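Local atomic coordinates of cytochrome c' (Allochromatium vinosum, PDB entry 5GYR), a protein that binds a covalently attached heme c as a high-spin bacterial electron-transport cytochrome whose iron lacks a sixth ligand and whose exact function is not known. Residues E7-R12 with V69-K74; E17-N22 with N44-I49; N96-V101 with T112-V117. All coordinates share one frame; numbering follows the deposited sequence.

Interaction 1 of 3, residues E7-R12 with V69-K74; sequences EQIETR and VKTRVK. With HEC (heme c), chain P.
Ile9 on helix 5-31 faces Thr71 in the loop that follows helix 36-50, with Ile9 CA 6.7 Å from Thr71 CA. Segment 69-74 belongs to no regular element; its backbone runs largely extended past one side of the helix and bends at Arg72.

An apolar contact brings the loop against the helix. Ile9 and Val69 lie alongside each other, pointing opposite ways, their branch methyls Ile9 CG2 and Val69 CG1 3.7 Å apart. Glu10 stands nearly square to the same valine: its CG lies 3.8 Å from Val69 CG1, and its carboxylate brings OE2 close to Val69 CG2.

Beyond them the partner shared by both segments is a heme propionate, which illustrates how a carboxylate can join two backbones. Arg12 CG occupies the crowded position between backbone N and carbonyl carbon (chi1 73°), and the extended chain beyond it brings the guanidinium edge-on to the propionate, while Ile9 CG1 lies over the rim of one guanidinium face. Heme O2D takes three bonds. Arg12 NE gives one at 2.8 Å, and Arg12 NH1 a longer, more bent one at 3.1 Å. Thr71 OG1 donates the third at 2.6 Å. The other oxygen, O1D, receives a nearly straight bond from Arg72 N at 2.9 Å. Thr71 OG1 also accepts from Val73 N at 3.2 Å, closing an ST turn that holds the hydroxyl against the propionate. A positive group so close would be expected to stabilise the ionised propionate.

Arg12 is further anchored by the carbonyls of Leu57 and Thr62, and Arg72 NH2 bonds to Ala130 O of the second subunit. Arg12 and Arg72 are established heme-binding residues, and with Gln13, which also bonds to the heme, they make this a propionate-binding site built from a helix and a loop.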
loop_
_atom_site.group_PDB
_atom_site.type_symbol
_atom_site.label_atom_id
_atom_site.label_comp_id
_atom_site.label_asym_id
_atom_site.label_seq_id
_atom_site.Cartn_x
_atom_site.Cartn_y
_atom_site.Cartn_z
ATOM N N GLU A 7 -7.312 4.578 16.769
ATOM C CA GLU A 7 -5.905 4.366 17.150
ATOM C C GLU A 7 -4.956 4.555 15.964
ATOM O O GLU A 7 -3.853 5.097 16.118
ATOM C CB GLU A 7 -5.713 2.987 17.777
ATOM C CG GLU A 7 -6.393 2.852 19.130
ATOM C CD GLU A 7 -6.420 1.430 19.675
ATOM O OE1 GLU A 7 -6.456 0.461 18.892
ATOM O OE2 GLU A 7 -6.435 1.285 20.908
ATOM N N GLN A 8 -5.392 4.153 14.778
ATOM C CA GLN A 8 -4.551 4.321 13.587
ATOM C C GLN A 8 -4.333 5.790 13.271
ATOM O O GLN A 8 -3.222 6.218 12.958
ATOM C CB GLN A 8 -5.184 3.628 12.382
ATOM C CG GLN A 8 -5.174 2.122 12.492
ATOM C CD GLN A 8 -5.852 1.453 11.325
ATOM O OE1 GLN A 8 -5.597 1.792 10.173
ATOM N NE2 GLN A 8 -6.740 0.522 11.614
ATOM N N ILE A 9 -5.404 6.570 13.341
ATOM C CA ILE A 9 -5.314 8.009 13.080
ATOM C C ILE A 9 -4.428 8.674 14.131
ATOM O O ILE A 9 -3.569 9.465 13.798
ATOM C CB ILE A 9 -6.711 8.671 13.058
ATOM C CG1 ILE A 9 -7.530 8.150 11.874
ATOM C CG2 ILE A 9 -6.588 10.183 12.970
ATOM C CD1 ILE A 9 -9.004 8.466 11.975
ATOM N N GLU A 10 -4.675 8.372 15.404
ATOM C CA GLU A 10 -3.870 8.937 16.489
ATOM C C GLU A 10 -2.391 8.593 16.312
ATOM O O GLU A 10 -1.530 9.435 16.523
ATOM C CB GLU A 10 -4.382 8.458 17.855
ATOM C CG GLU A 10 -5.691 9.144 18.235
ATOM C CD GLU A 10 -6.288 8.664 19.546
ATOM O OE1 GLU A 10 -5.979 7.533 19.986
ATOM O OE2 GLU A 10 -7.094 9.426 20.134
ATOM N N THR A 11 -2.108 7.359 15.931
ATOM C CA THR A 11 -0.729 6.903 15.815
ATOM C C THR A 11 -0.009 7.535 14.622
ATOM O O THR A 11 1.136 7.944 14.739
ATOM C CB THR A 11 -0.646 5.367 15.745
ATOM O OG1 THR A 11 -1.284 4.799 16.904
ATOM C CG2 THR A 11 0.787 4.896 15.687
ATOM N N ARG A 12 -0.677 7.638 13.481
ATOM C CA ARG A 12 -0.029 8.282 12.357
ATOM C C ARG A 12 0.202 9.758 12.657
ATOM O O ARG A 12 1.259 10.284 12.377
ATOM C CB ARG A 12 -0.772 8.041 11.044
ATOM C CG ARG A 12 -2.078 8.789 10.868
ATOM C CD ARG A 12 -2.956 8.051 9.869
ATOM N NE ARG A 12 -4.141 8.810 9.502
ATOM C CZ ARG A 12 -5.190 8.292 8.873
ATOM N NH1 ARG A 12 -6.228 9.055 8.587
ATOM N NH2 ARG A 12 -5.215 7.016 8.550
ATOM N N VAL A 69 -11.765 11.884 17.467
ATOM C CA VAL A 69 -10.528 12.058 16.711
ATOM C C VAL A 69 -10.813 12.571 15.305
ATOM O O VAL A 69 -11.650 12.029 14.593
ATOM C CB VAL A 69 -9.773 10.731 16.607
ATOM C CG1 VAL A 69 -8.354 10.955 16.134
ATOM C CG2 VAL A 69 -9.770 10.065 17.969
ATOM N N LYS A 70 -10.125 13.636 14.926
ATOM C CA LYS A 70 -10.328 14.245 13.620
ATOM C C LYS A 70 -9.108 13.964 12.762
ATOM O O LYS A 70 -7.992 13.963 13.264
ATOM C CB LYS A 70 -10.538 15.745 13.758
ATOM C CG LYS A 70 -11.602 16.107 14.780
ATOM C CD LYS A 70 -12.393 17.279 14.276
ATOM C CE LYS A 70 -13.323 17.899 15.311
ATOM N NZ LYS A 70 -14.668 18.265 14.767
ATOM N N THR A 71 -9.341 13.699 11.483
ATOM C CA THR A 71 -8.255 13.457 10.538
ATOM C C THR A 71 -8.286 14.521 9.447
ATOM O O THR A 71 -9.339 15.083 9.128
ATOM C CB THR A 71 -8.337 12.055 9.889
ATOM O OG1 THR A 71 -7.212 11.866 9.026
ATOM C CG2 THR A 71 -9.603 11.876 9.072
ATOM N N ARG A 72 -7.113 14.802 8.905
ATOM C CA ARG A 72 -6.957 15.767 7.820
ATOM C C ARG A 72 -6.572 15.089 6.515
ATOM O O ARG A 72 -6.228 15.761 5.556
ATOM C CB ARG A 72 -5.896 16.807 8.189
ATOM C CG ARG A 72 -6.265 17.649 9.401
ATOM C CD ARG A 72 -5.126 18.551 9.835
ATOM N NE ARG A 72 -4.711 19.470 8.781
ATOM C CZ ARG A 72 -3.625 20.235 8.834
ATOM N NH1 ARG A 72 -2.807 20.197 9.886
ATOM N NH2 ARG A 72 -3.340 21.037 7.820
ATOM N N VAL A 73 -6.624 13.760 6.467
ATOM C CA VAL A 73 -6.284 13.066 5.232
ATOM C C VAL A 73 -7.335 13.335 4.166
ATOM O O VAL A 73 -8.532 13.410 4.458
ATOM C CB VAL A 73 -6.101 11.551 5.442
ATOM C CG1 VAL A 73 -7.435 10.867 5.727
ATOM C CG2 VAL A 73 -5.404 10.939 4.235
ATOM N N LYS A 74 -6.868 13.520 2.934
ATOM C CA LYS A 74 -7.754 13.623 1.774
ATOM C C LYS A 74 -7.990 12.246 1.171
ATOM O O LYS A 74 -7.091 11.417 1.150
ATOM C CB LYS A 74 -7.144 14.540 0.728
ATOM C CG LYS A 74 -7.088 15.984 1.180
ATOM C CD LYS A 74 -6.293 16.824 0.209
ATOM C CE LYS A 74 -7.112 17.207 -1.004
ATOM N NZ LYS A 74 -7.142 18.688 -1.146
HETATM FE FE HEC P . 2.786 14.899 7.205
HETATM C CHA HEC P . -0.112 15.308 8.981
HETATM C CHB HEC P . 4.455 16.807 9.519
HETATM C CHC HEC P . 5.774 14.102 5.704
HETATM C CHD HEC P . 1.137 13.066 4.846
HETATM N NA HEC P . 2.270 15.915 8.854
HETATM C C1A HEC P . 1.024 15.914 9.463
HETATM C C2A HEC P . 1.080 16.704 10.650
HETATM C C3A HEC P . 2.358 17.141 10.786
HETATM C C4A HEC P . 3.105 16.609 9.693
HETATM C CMA HEC P . 2.926 17.989 11.895
HETATM C CAA HEC P . -0.084 16.995 11.587
HETATM C CBA HEC P . -0.164 15.821 12.570
HETATM C CGA HEC P . -1.172 16.078 13.656
HETATM O O1A HEC P . -0.816 16.518 14.772
HETATM O O2A HEC P . -2.362 15.842 13.422
HETATM N NB HEC P . 4.779 15.397 7.544
HETATM C C1B HEC P . 5.241 16.141 8.562
HETATM C C2B HEC P . 6.663 16.287 8.443
HETATM C C3B HEC P . 7.050 15.521 7.376
HETATM C C4B HEC P . 5.803 14.935 6.834
HETATM C CMB HEC P . 7.564 17.084 9.357
HETATM C CAB HEC P . 8.408 15.185 6.869
HETATM C CBB HEC P . 9.525 15.220 7.631
HETATM N NC HEC P . 3.354 13.799 5.528
HETATM C C1C HEC P . 4.633 13.568 5.132
HETATM C C2C HEC P . 4.610 12.826 3.939
HETATM C C3C HEC P . 3.284 12.501 3.676
HETATM C C4C HEC P . 2.499 13.112 4.722
HETATM C CMC HEC P . 5.848 12.439 3.172
HETATM C CAC HEC P . 2.722 11.690 2.561
HETATM C CBC HEC P . 3.490 10.958 1.700
HETATM N ND HEC P . 0.947 14.387 6.928
HETATM C C1D HEC P . 0.448 13.599 5.951
HETATM C C2D HEC P . -1.003 13.350 6.122
HETATM C C3D HEC P . -1.351 13.976 7.275
HETATM C C4D HEC P . -0.102 14.570 7.787
HETATM C CMD HEC P . -1.950 12.566 5.236
HETATM C CAD HEC P . -2.727 13.992 7.890
HETATM C CBD HEC P . -2.809 12.842 8.920
HETATM C CGD HEC P . -4.165 12.662 9.575
HETATM O O1D HEC P . -4.753 13.658 10.024
HETATM O O2D HEC P . -4.696 11.530 9.735
#

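Interaction 2 of 3, residues E17-N22 with N44-I49; sequences EFMGWN and NVIAAI
Phe18 turns the edge of its ring to Val45, the two side chains standing nearly square to each other with Phe18 CD2 3.8 Å from Val45 CG1. Its CG stands anti to the backbone N (chi1 -155°), which swings the ring round to the partner helix, while Trp21 CE3 rests over the rim of one ring face.

Asn22, one turn on, also runs crosswise to Val45, its ND2 3.4 Å from Val45 CG1. The amide is tethered to its own helix: ND2 donates to Phe18 O at 2.9 Å, from above the carbonyl plane, and the backbone N of Asn22 reaches that oxygen from the opposite face.

Met19 takes an oblique course over Ile49. Its SD lies 3.6 Å from Ile49 CG2, and its CG touches both CG2 and CD1 of that isoleucine. Ile46 CD1 reaches Asn22 CB.

The segments of helices 5-31 and 36-50 run antiparallel at 153°, their axes 9.2 Å apart. Ile46 also packs on Met23 and Ile26 of helix 5-31. Neighbouring subunits add further cover: Phe91 and Ala95 of the second subunit lie against Met19 and Ile46, and Ser52 of the third against Phe18 and Val45.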
loop_
_atom_site.group_PDB
_atom_site.type_symbol
_atom_site.label_atom_id
_atom_site.label_comp_id
_atom_site.label_asym_id
_atom_site.label_seq_id
_atom_site.Cartn_x
_atom_site.Cartn_y
_atom_site.Cartn_z
ATOM N N GLU A 17 3.739 14.399 13.968
ATOM C CA GLU A 17 4.002 15.432 14.940
ATOM C C GLU A 17 5.431 15.299 15.460
ATOM O O GLU A 17 6.154 16.280 15.598
ATOM C CB GLU A 17 2.976 15.358 16.078
ATOM C CG GLU A 17 2.823 16.637 16.877
ATOM C CD GLU A 17 3.855 16.818 17.968
ATOM O OE1 GLU A 17 4.645 15.883 18.203
ATOM O OE2 GLU A 17 3.874 17.897 18.610
ATOM N N PHE A 18 5.851 14.072 15.756
ATOM C CA PHE A 18 7.192 13.858 16.316
ATOM C C PHE A 18 8.280 14.149 15.283
ATOM O O PHE A 18 9.317 14.704 15.621
ATOM C CB PHE A 18 7.330 12.446 16.902
ATOM C CG PHE A 18 8.379 12.336 17.978
ATOM C CD1 PHE A 18 8.160 12.888 19.222
ATOM C CD2 PHE A 18 9.585 11.690 17.743
ATOM C CE1 PHE A 18 9.109 12.782 20.221
ATOM C CE2 PHE A 18 10.541 11.584 18.735
ATOM C CZ PHE A 18 10.313 12.152 19.966
ATOM N N MET A 19 8.032 13.810 14.020
ATOM C CA MET A 19 8.956 14.229 12.972
ATOM C C MET A 19 9.052 15.745 12.912
ATOM O O MET A 19 10.123 16.285 12.730
ATOM C CB MET A 19 8.546 13.675 11.599
ATOM C CG MET A 19 8.782 12.186 11.449
ATOM S SD MET A 19 8.820 11.633 9.739
ATOM C CE MET A 19 7.096 11.877 9.280
ATOM N N GLY A 20 7.910 16.420 13.025
ATOM C CA GLY A 20 7.878 17.880 12.963
ATOM C C GLY A 20 8.754 18.502 14.035
ATOM O O GLY A 20 9.489 19.445 13.777
ATOM N N TRP A 21 8.691 17.951 15.250
ATOM C CA TRP A 21 9.515 18.439 16.349
ATOM C C TRP A 21 10.992 18.283 16.034
ATOM O O TRP A 21 11.787 19.194 16.214
ATOM C CB TRP A 21 9.196 17.696 17.648
ATOM C CG TRP A 21 10.141 18.042 18.750
ATOM C CD1 TRP A 21 10.397 19.289 19.240
ATOM C CD2 TRP A 21 10.940 17.144 19.508
ATOM N NE1 TRP A 21 11.305 19.227 20.247
ATOM C CE2 TRP A 21 11.662 17.919 20.442
ATOM C CE3 TRP A 21 11.092 15.755 19.519
ATOM C CZ2 TRP A 21 12.540 17.354 21.363
ATOM C CZ3 TRP A 21 11.984 15.197 20.414
ATOM C CH2 TRP A 21 12.690 15.991 21.331
ATOM N N ASN A 22 11.352 17.120 15.510
ATOM C CA ASN A 22 12.748 16.885 15.134
ATOM C C ASN A 22 13.230 17.727 13.950
ATOM O O ASN A 22 14.365 18.179 13.945
ATOM C CB ASN A 22 12.981 15.395 14.912
ATOM C CG ASN A 22 13.058 14.649 16.223
ATOM O OD1 ASN A 22 14.091 14.667 16.882
ATOM N ND2 ASN A 22 11.951 14.057 16.636
ATOM N N ASN A 44 18.060 10.988 12.609
ATOM C CA ASN A 44 17.805 9.553 12.768
ATOM C C ASN A 44 16.349 9.250 13.064
ATOM O O ASN A 44 15.811 8.251 12.601
ATOM C CB ASN A 44 18.682 8.922 13.857
ATOM C CG ASN A 44 20.148 8.823 13.458
ATOM O OD1 ASN A 44 20.461 8.932 12.287
ATOM N ND2 ASN A 44 21.047 8.584 14.411
ATOM N N VAL A 45 15.699 10.129 13.830
ATOM C CA VAL A 45 14.272 9.973 14.059
ATOM C C VAL A 45 13.505 10.099 12.740
ATOM O O VAL A 45 12.613 9.305 12.463
ATOM C CB VAL A 45 13.723 11.026 15.038
ATOM C CG1 VAL A 45 12.210 10.993 15.105
ATOM C CG2 VAL A 45 14.302 10.794 16.427
ATOM N N ILE A 46 13.839 11.116 11.953
ATOM C CA ILE A 46 13.106 11.356 10.711
ATOM C C ILE A 46 13.257 10.154 9.781
ATOM O O ILE A 46 12.277 9.671 9.212
ATOM C CB ILE A 46 13.517 12.682 10.039
ATOM C CG1 ILE A 46 13.129 13.849 10.980
ATOM C CG2 ILE A 46 12.829 12.851 8.697
ATOM C CD1 ILE A 46 14.027 15.044 10.918
ATOM N N ALA A 47 14.470 9.631 9.675
ATOM C CA ALA A 47 14.701 8.449 8.823
ATOM C C ALA A 47 13.987 7.218 9.343
ATOM O O ALA A 47 13.379 6.485 8.581
ATOM C CB ALA A 47 16.178 8.190 8.669
ATOM N N ALA A 48 14.053 6.993 10.653
ATOM C CA ALA A 48 13.393 5.830 11.235
ATOM C C ALA A 48 11.886 5.872 11.071
ATOM O O ALA A 48 11.256 4.885 10.665
ATOM C CB ALA A 48 13.780 5.675 12.694
ATOM N N ILE A 49 11.287 7.033 11.304
ATOM C CA ILE A 49 9.851 7.148 11.113
ATOM C C ILE A 49 9.465 7.037 9.625
ATOM O O ILE A 49 8.489 6.366 9.287
ATOM C CB ILE A 49 9.292 8.422 11.771
ATOM C CG1 ILE A 49 9.515 8.322 13.294
ATOM C CG2 ILE A 49 7.816 8.575 11.455
ATOM C CD1 ILE A 49 8.946 9.482 14.091
#

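Interaction 3 of 3, residues N96-V101 with T112-V117; sequences NTLAEV and TAFGDV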
loop_
_atom_site.group_PDB
_atom_site.type_symbol
_atom_site.label_atom_id
_atom_site.label_comp_id
_atom_site.label_asym_id
_atom_site.label_seq_id
_atom_site.Cartn_x
_atom_site.Cartn_y
_atom_site.Cartn_z
ATOM N N ASN A 96 4.688 -13.299 -12.878
ATOM C CA ASN A 96 5.669 -12.861 -13.860
ATOM C C ASN A 96 6.412 -14.048 -14.446
ATOM O O ASN A 96 6.628 -14.125 -15.659
ATOM C CB ASN A 96 6.715 -11.915 -13.250
ATOM C CG ASN A 96 6.159 -10.543 -12.914
ATOM O OD1 ASN A 96 5.071 -10.202 -13.348
ATOM N ND2 ASN A 96 6.910 -9.733 -12.173
ATOM N N THR A 97 6.801 -14.978 -13.589
ATOM C CA THR A 97 7.510 -16.174 -14.049
ATOM C C THR A 97 6.626 -17.031 -14.936
ATOM O O THR A 97 7.081 -17.533 -15.958
ATOM C CB THR A 97 8.041 -16.987 -12.870
ATOM O OG1 THR A 97 8.960 -16.162 -12.138
ATOM C CG2 THR A 97 8.756 -18.240 -13.341
ATOM N N LEU A 98 5.361 -17.183 -14.576
ATOM C CA LEU A 98 4.445 -17.961 -15.415
ATOM C C LEU A 98 4.346 -17.384 -16.832
ATOM O O LEU A 98 4.353 -18.127 -17.793
ATOM C CB LEU A 98 3.051 -18.067 -14.763
ATOM C CG LEU A 98 1.944 -18.759 -15.573
ATOM C CD1 LEU A 98 2.325 -20.191 -15.945
ATOM C CD2 LEU A 98 0.638 -18.746 -14.791
ATOM N N ALA A 99 4.263 -16.068 -16.957
ATOM C CA ALA A 99 4.187 -15.429 -18.273
ATOM C C ALA A 99 5.484 -15.630 -19.073
ATOM O O ALA A 99 5.447 -15.917 -20.264
ATOM C CB ALA A 99 3.884 -13.945 -18.129
ATOM N N GLU A 100 6.627 -15.490 -18.400
ATOM C CA GLU A 100 7.924 -15.759 -19.022
ATOM C C GLU A 100 8.039 -17.180 -19.547
ATOM O O GLU A 100 8.428 -17.412 -20.700
ATOM C CB GLU A 100 9.071 -15.520 -18.024
ATOM C CG GLU A 100 9.315 -14.066 -17.718
ATOM C CD GLU A 100 10.322 -13.868 -16.598
ATOM O OE1 GLU A 100 11.007 -14.842 -16.214
ATOM O OE2 GLU A 100 10.421 -12.738 -16.092
ATOM N N VAL A 101 7.711 -18.141 -18.698
ATOM C CA VAL A 101 7.821 -19.544 -19.065
ATOM C C VAL A 101 6.816 -19.875 -20.181
ATOM O O VAL A 101 7.118 -20.626 -21.112
ATOM C CB VAL A 101 7.584 -20.441 -17.835
ATOM C CG1 VAL A 101 7.489 -21.899 -18.228
ATOM C CG2 VAL A 101 8.670 -20.237 -16.773
ATOM N N THR A 112 4.919 -26.403 -13.852
ATOM C CA THR A 112 5.560 -26.040 -12.591
ATOM C C THR A 112 5.260 -24.595 -12.200
ATOM O O THR A 112 4.905 -24.324 -11.059
ATOM C CB THR A 112 7.078 -26.255 -12.670
ATOM O OG1 THR A 112 7.332 -27.633 -12.944
ATOM C CG2 THR A 112 7.761 -25.850 -11.356
ATOM N N ALA A 113 5.390 -23.683 -13.157
ATOM C CA ALA A 113 5.120 -22.266 -12.926
ATOM C C ALA A 113 3.659 -22.000 -12.580
ATOM O O ALA A 113 3.346 -21.181 -11.733
ATOM C CB ALA A 113 5.539 -21.447 -14.135
ATOM N N PHE A 114 2.767 -22.739 -13.230
ATOM C CA PHE A 114 1.340 -22.665 -12.965
ATOM C C PHE A 114 1.023 -23.073 -11.528
ATOM O O PHE A 114 0.204 -22.447 -10.856
ATOM C CB PHE A 114 0.611 -23.567 -13.962
ATOM C CG PHE A 114 -0.868 -23.630 -13.760
ATOM C CD1 PHE A 114 -1.657 -22.509 -13.959
ATOM C CD2 PHE A 114 -1.471 -24.817 -13.380
ATOM C CE1 PHE A 114 -3.026 -22.574 -13.776
ATOM C CE2 PHE A 114 -2.838 -24.884 -13.196
ATOM C CZ PHE A 114 -3.613 -23.755 -13.387
ATOM N N GLY A 115 1.660 -24.147 -11.062
ATOM C CA GLY A 115 1.458 -24.623 -9.691
ATOM C C GLY A 115 1.876 -23.595 -8.663
ATOM O O GLY A 115 1.205 -23.421 -7.643
ATOM N N ASP A 116 2.981 -22.907 -8.925
ATOM C CA ASP A 116 3.449 -21.880 -7.996
ATOM C C ASP A 116 2.472 -20.719 -7.924
ATOM O O ASP A 116 2.244 -20.184 -6.849
ATOM C CB ASP A 116 4.832 -21.355 -8.371
ATOM C CG ASP A 116 5.937 -22.367 -8.125
ATOM O OD1 ASP A 116 5.723 -23.356 -7.385
ATOM O OD2 ASP A 116 7.034 -22.168 -8.699
ATOM N N VAL A 117 1.893 -20.334 -9.057
ATOM C CA VAL A 117 0.890 -19.265 -9.033
ATOM C C VAL A 117 -0.334 -19.713 -8.238
ATOM O O VAL A 117 -0.809 -18.984 -7.370
ATOM C CB VAL A 117 0.473 -18.833 -10.442
ATOM C CG1 VAL A 117 -0.672 -17.835 -10.379
ATOM C CG2 VAL A 117 1.658 -18.226 -11.167
#
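Val101 N donates to Thr97 O at 2.9 Å, a routine helical bond of the segment whose Val101 also touches Ala113 across the interface. The two segments belong to an antiparallel helical hairpin, helices 86-104 and 107-128, one half of the four-helix bundle that cytochromes c' adopt; the other helices of this chain lie far off. Their local axes lie 8.7 Å apart at 161°.

Such a close approach rests on a small residue opposite a large one. Ala113 sets its methyl directly against the backbone of the facing helix, CB lying 3.9 Å from Leu98 CA, while Leu98 supplies the bulk. With CG anti to the backbone N (chi1 175°), the leucine extends across the interface and divides its two methyls between different partners. CD1 lies against Ala113 CB and comes to 3.7 Å from Phe114 N, so it meets the backbone as well as side chains. CD2 is 3.8 Å from Val117 CG2, and the same methyl lies toward the edge of the Phe114 ring, near its plane. Leu98 and Val117 are set crosswise.

Val117 carries the contact on toward a heme: it touches the cofactor and lies near Cys121, one of its covalent attachment points. Met23 of the second subunit packs on both Phe114 and Val117, and Ala43 of that subunit on Leu98. Val101 packs on Ala109 and Val110 too, and its CG2 lies 4.3 Å from Ala113 CB.

Interactions 1 and 2 share helix 5-31, the second nested within the loop closed by the first, their centres about 17 Å apart. Interaction 3 follows later in the chain, on the opposite side of its centre, with its own centre about 41 Å from that of interaction 1. Interactions 2 and 3 are buried antiparallel helix pairs joined mainly by apolar side chains, interaction 2 with an asparagine amide among them; interaction 1, partly buried, sets a loop on a helix and relies on polar bonds to a heme propionate. All three touch the second subunit, and interactions 1 and 2 also the third. The wide separation of the two helical halves is consistent with a domain-swapped oligomer.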